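Local coordinates for dermonecrotic toxin (Pasteurella multocida, PDB 2EBF), which acts as a potent mitogenic and osteolytic toxin that induces bone resorption and is associated with the severe progressive form of atrophic rhinitis in pigs, at residues 193-198 with 260-265; 267-272 with 424-429. All coordinates share one frame; numbering follows the deposited sequence.

Interaction 1: residues 193-198 with 260-265; sequences GAIPEA and SLYIGH
The phenol end of Y262 runs up against the ring of P196, the two side chains coming from opposite directions. The proline CD atom lies 3.4 Å from Y262 CZ, and P196 CG is as near as 3.3 Å to Y262 OH. Two ring carbons of the proline thus close over the C-O end of the tyrosine at a slant. I195 makes a separate approach, sliding past the tyrosine in the opposite sense; its CD1 methyl lies at the ring edge, near the ring plane, 3.9 Å from Y262 CE2. That methyl gets there partly because CG1 lies beside the backbone N (chi1 -55°). No hydrogen bond joins the two segments: A194 O, also near the ring plane, is 4.2 Å from Y262 OH and is hydrogen-bonded instead by the hydroxyl of Y191.

Further out, V206 packs on both I195 and Y262, I199 adds to the wall around the tyrosine, and I257 packs on P196. The tyrosine itself is fixed by its strand, since Y262 shares backbone hydrogen bonds with R255 while its neighbours L261 and I263 pair with I207 and Y205. Just upstream of 193-198, G190 and A192 help to line a glycan pocket. Strand 260-263 is the middle one of a three-stranded antiparallel sheet in the C2 region of the toxin, flanked by 205-207 and by its hairpin partner 254-257. I195 reaches strand 205-207 and P196 strand 254-257, the pattern of a loop laid across a small sheet and gripping an aromatic side chain of its central strand.

Interaction 2: residues 267-272 with 424-429; sequences YEEMFY and WKTLDA
E269 and T426 meet with their side chains crossing at about a right angle. The glutamate is stretched out, with CG anti to its own backbone nitrogen (chi1 172°) and the chain extended beyond it, which brings the carboxylate toward T426. There E269 OE1 stands before both branches of the threonine: T426 CG2 is slightly the nearer at 4.2 Å, and T426 OG1, at 4.4 Å, is too far for a hydrogen bond. The threonine torsion (chi1 -56°) turns CG2 away from the backbone nitrogen and leaves OG1 beside it. One turn further on, A429 turns its CB toward segment 267-272 without touching it; the nearest atoms are two backbone oxygens, Y272 O and A429 O, 4.4 Å apart and not bonded to each other.

Y272 turns its ring elsewhere. F271 directs its edge at one face of that ring, with F271 CD2 3.7 Å above the plane and over the centre, and the hydroxyl of Y272 is hydrogen-bonded to the carbonyl of S466. The helices approach through two pairs, with CA atoms 8.6 Å apart for E269 and T426 and 8.1 Å for Y272 and A429. Helix 407-418 supports both, as I409 packs on E269 and E413 on T426. On the far flank of helix 425-434, D428 forms a salt bridge with R444.

OE1 of E269 is hydrogen-bonded to ND1 of H265. Independently, S266 OG, just before the helix, accepts from the backbone N of E269. The histidine and the position in the first helical turn would probably stabilise a charged carboxylate. With OE1 held by H265, the carboxylate makes only a loose approach to T426, with no hydrogen bond between the segments.

Strand 260-263 of interaction 1 leads directly into helix 267-273 of interaction 2, and both contacts are partly buried in the C2 region, their centres 21 Å apart. The junction is tight: the M270 CE methyl packs 3.4 Å from I263 CG2 and also against H265. Interaction 1 joins a loop to the central strand of a small sheet, through an apolar grip on one buried aromatic ring; interaction 2 brings together two helices from distant parts of the sequence, with a smaller buried surface and a carboxylate loosely approaching a threonine. Neither contains a hydrogen bond between its segments.

Interaction 1: residues 193-198 with 260-265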
# COMPACT_ATOMS: atom_id res chain seq x y z
N GLY A 193 -22.04 -0.59 18.36
CA GLY A 193 -22.29 -0.88 19.77
C GLY A 193 -21.19 -1.70 20.42
O GLY A 193 -20.13 -1.92 19.83
N ALA A 194 -21.45 -2.16 21.64
CA ALA A 194 -20.47 -2.93 22.40
C ALA A 194 -20.60 -4.43 22.15
O ALA A 194 -21.66 -4.91 21.75
CB ALA A 194 -20.59 -2.61 23.88
N ILE A 195 -19.51 -5.15 22.39
CA ILE A 195 -19.49 -6.61 22.21
C ILE A 195 -19.54 -7.31 23.57
O ILE A 195 -18.67 -7.07 24.42
CB ILE A 195 -18.23 -7.07 21.41
CG1 ILE A 195 -18.14 -6.35 20.05
CG2 ILE A 195 -18.20 -8.60 21.26
CD1 ILE A 195 -19.24 -6.70 19.04
N PRO A 196 -20.56 -8.16 23.79
CA PRO A 196 -20.72 -8.89 25.06
C PRO A 196 -19.50 -9.73 25.38
O PRO A 196 -18.92 -10.37 24.49
CB PRO A 196 -21.93 -9.79 24.79
CG PRO A 196 -22.68 -9.12 23.71
CD PRO A 196 -21.63 -8.48 22.84
N GLU A 197 -19.11 -9.73 26.66
CA GLU A 197 -17.91 -10.44 27.11
C GLU A 197 -18.02 -11.95 26.96
O GLU A 197 -16.99 -12.64 26.89
CB GLU A 197 -17.56 -10.05 28.55
CG GLU A 197 -17.09 -8.60 28.69
CD GLU A 197 -16.76 -8.21 30.13
OE1 GLU A 197 -16.99 -9.02 31.06
OE2 GLU A 197 -16.27 -7.07 30.32
N ALA A 198 -19.25 -12.46 26.88
CA ALA A 198 -19.49 -13.89 26.67
C ALA A 198 -18.94 -14.39 25.34
O ALA A 198 -18.50 -15.53 25.23
CB ALA A 198 -20.98 -14.20 26.79
N SER A 260 -29.41 -10.12 19.39
CA SER A 260 -28.33 -9.73 18.48
C SER A 260 -27.52 -10.93 18.00
O SER A 260 -27.20 -11.82 18.79
CB SER A 260 -27.41 -8.70 19.14
OG SER A 260 -28.09 -7.49 19.40
N LEU A 261 -27.20 -10.94 16.71
CA LEU A 261 -26.38 -12.00 16.11
C LEU A 261 -24.97 -11.50 15.83
O LEU A 261 -24.78 -10.46 15.20
CB LEU A 261 -27.03 -12.49 14.81
CG LEU A 261 -26.25 -13.38 13.83
CD1 LEU A 261 -26.08 -14.79 14.37
CD2 LEU A 261 -26.96 -13.41 12.49
N TYR A 262 -23.99 -12.26 16.32
CA TYR A 262 -22.58 -11.92 16.20
C TYR A 262 -21.89 -12.95 15.33
O TYR A 262 -22.03 -14.16 15.56
CB TYR A 262 -21.93 -11.88 17.59
CG TYR A 262 -22.58 -10.87 18.52
CD1 TYR A 262 -23.73 -11.19 19.24
CD2 TYR A 262 -22.04 -9.60 18.67
CE1 TYR A 262 -24.33 -10.26 20.09
CE2 TYR A 262 -22.62 -8.67 19.52
CZ TYR A 262 -23.76 -9.00 20.22
OH TYR A 262 -24.33 -8.06 21.05
N ILE A 263 -21.15 -12.48 14.33
CA ILE A 263 -20.54 -13.35 13.34
C ILE A 263 -19.01 -13.19 13.33
O ILE A 263 -18.48 -12.07 13.33
CB ILE A 263 -21.14 -13.08 11.93
CG1 ILE A 263 -22.63 -13.43 11.91
CG2 ILE A 263 -20.38 -13.85 10.85
CD1 ILE A 263 -23.42 -12.78 10.78
N GLY A 264 -18.32 -14.33 13.32
CA GLY A 264 -16.86 -14.37 13.31
C GLY A 264 -16.24 -14.88 12.01
O GLY A 264 -15.02 -14.82 11.85
N HIS A 265 -17.06 -15.39 11.10
CA HIS A 265 -16.58 -15.83 9.79
C HIS A 265 -16.66 -14.67 8.83
O HIS A 265 -17.67 -13.98 8.76
CB HIS A 265 -17.42 -16.97 9.22
CG HIS A 265 -17.58 -18.13 10.15
ND1 HIS A 265 -16.78 -19.25 10.07
CD2 HIS A 265 -18.45 -18.36 11.16
CE1 HIS A 265 -17.15 -20.12 11.00
NE2 HIS A 265 -18.16 -19.60 11.67

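Interaction 2: residues 267-272 with 424-429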
# COMPACT_ATOMS: atom_id res chain seq x y z
N TYR A 267 -17.05 -12.55 5.37
CA TYR A 267 -17.90 -12.61 4.19
C TYR A 267 -17.36 -13.59 3.15
O TYR A 267 -18.08 -14.45 2.66
CB TYR A 267 -18.02 -11.21 3.58
CG TYR A 267 -18.78 -11.16 2.28
CD1 TYR A 267 -18.25 -10.51 1.17
CD2 TYR A 267 -20.03 -11.75 2.15
CE1 TYR A 267 -18.95 -10.45 -0.03
CE2 TYR A 267 -20.74 -11.71 0.97
CZ TYR A 267 -20.20 -11.06 -0.12
OH TYR A 267 -20.91 -11.03 -1.30
N GLU A 268 -16.07 -13.44 2.83
CA GLU A 268 -15.43 -14.24 1.78
C GLU A 268 -15.27 -15.70 2.16
O GLU A 268 -15.39 -16.58 1.31
CB GLU A 268 -14.08 -13.64 1.40
CG GLU A 268 -14.17 -12.27 0.73
CD GLU A 268 -14.00 -11.11 1.70
OE1 GLU A 268 -14.01 -11.33 2.93
OE2 GLU A 268 -13.84 -9.97 1.21
N GLU A 269 -14.99 -15.95 3.43
CA GLU A 269 -14.91 -17.31 3.94
C GLU A 269 -16.25 -18.03 3.73
O GLU A 269 -16.29 -19.16 3.23
CB GLU A 269 -14.54 -17.32 5.41
CG GLU A 269 -14.64 -18.71 6.04
CD GLU A 269 -14.38 -18.72 7.52
OE1 GLU A 269 -14.63 -19.76 8.15
OE2 GLU A 269 -13.91 -17.70 8.06
N MET A 270 -17.33 -17.36 4.11
CA MET A 270 -18.66 -17.93 3.95
C MET A 270 -19.03 -18.13 2.49
O MET A 270 -19.56 -19.18 2.12
CB MET A 270 -19.70 -17.05 4.64
CG MET A 270 -19.53 -17.00 6.13
SD MET A 270 -20.98 -16.26 6.89
CE MET A 270 -20.58 -16.47 8.62
N PHE A 271 -18.73 -17.14 1.66
CA PHE A 271 -19.07 -17.19 0.23
C PHE A 271 -18.45 -18.39 -0.49
O PHE A 271 -19.09 -19.01 -1.34
CB PHE A 271 -18.66 -15.90 -0.47
CG PHE A 271 -19.00 -15.88 -1.94
CD1 PHE A 271 -20.21 -15.34 -2.37
CD2 PHE A 271 -18.11 -16.39 -2.88
CE1 PHE A 271 -20.53 -15.31 -3.73
CE2 PHE A 271 -18.42 -16.37 -4.24
CZ PHE A 271 -19.64 -15.82 -4.66
N TYR A 272 -17.20 -18.71 -0.15
CA TYR A 272 -16.48 -19.79 -0.83
C TYR A 272 -16.66 -21.17 -0.20
O TYR A 272 -16.28 -22.18 -0.79
CB TYR A 272 -14.99 -19.43 -0.99
CG TYR A 272 -14.75 -18.45 -2.12
CD1 TYR A 272 -14.35 -17.13 -1.87
CD2 TYR A 272 -14.96 -18.83 -3.44
CE1 TYR A 272 -14.15 -16.23 -2.92
CE2 TYR A 272 -14.77 -17.94 -4.49
CZ TYR A 272 -14.37 -16.65 -4.23
OH TYR A 272 -14.18 -15.79 -5.29
N TRP A 424 -10.91 -30.51 9.18
CA TRP A 424 -10.74 -29.69 7.97
C TRP A 424 -12.06 -29.52 7.22
O TRP A 424 -12.10 -29.59 5.99
CB TRP A 424 -9.64 -30.26 7.06
CG TRP A 424 -9.80 -31.72 6.71
CD1 TRP A 424 -9.49 -32.79 7.50
CD2 TRP A 424 -10.28 -32.27 5.47
NE1 TRP A 424 -9.75 -33.97 6.84
CE2 TRP A 424 -10.23 -33.68 5.60
CE3 TRP A 424 -10.73 -31.71 4.27
CZ2 TRP A 424 -10.64 -34.54 4.57
CZ3 TRP A 424 -11.13 -32.57 3.24
CH2 TRP A 424 -11.08 -33.96 3.40
N LYS A 425 -13.13 -29.27 7.97
CA LYS A 425 -14.48 -29.17 7.40
C LYS A 425 -14.64 -27.96 6.47
O LYS A 425 -15.27 -28.07 5.41
CB LYS A 425 -15.56 -29.15 8.50
CG LYS A 425 -15.60 -30.38 9.43
CD LYS A 425 -16.12 -31.64 8.72
CE LYS A 425 -16.09 -32.87 9.64
NZ LYS A 425 -17.07 -32.76 10.78
N THR A 426 -14.08 -26.82 6.86
CA THR A 426 -14.11 -25.61 6.01
C THR A 426 -13.37 -25.85 4.70
O THR A 426 -13.89 -25.57 3.62
CB THR A 426 -13.53 -24.38 6.74
OG1 THR A 426 -14.25 -24.18 7.96
CG2 THR A 426 -13.66 -23.13 5.87
N LEU A 427 -12.17 -26.40 4.80
CA LEU A 427 -11.42 -26.87 3.64
C LEU A 427 -12.26 -27.80 2.75
O LEU A 427 -12.39 -27.58 1.54
CB LEU A 427 -10.12 -27.56 4.09
CG LEU A 427 -9.20 -28.19 3.04
CD1 LEU A 427 -8.71 -27.15 2.03
CD2 LEU A 427 -8.03 -28.92 3.70
N ASP A 428 -12.88 -28.81 3.37
CA ASP A 428 -13.72 -29.78 2.67
C ASP A 428 -14.85 -29.09 1.92
O ASP A 428 -15.07 -29.37 0.73
CB ASP A 428 -14.27 -30.81 3.67
CG ASP A 428 -14.97 -31.98 3.00
OD1 ASP A 428 -14.50 -32.45 1.93
OD2 ASP A 428 -16.00 -32.44 3.53
N ALA A 429 -15.54 -28.18 2.60
CA ALA A 429 -16.62 -27.41 1.99
C ALA A 429 -16.10 -26.58 0.82
O ALA A 429 -16.72 -26.51 -0.24
CB ALA A 429 -17.27 -26.51 3.02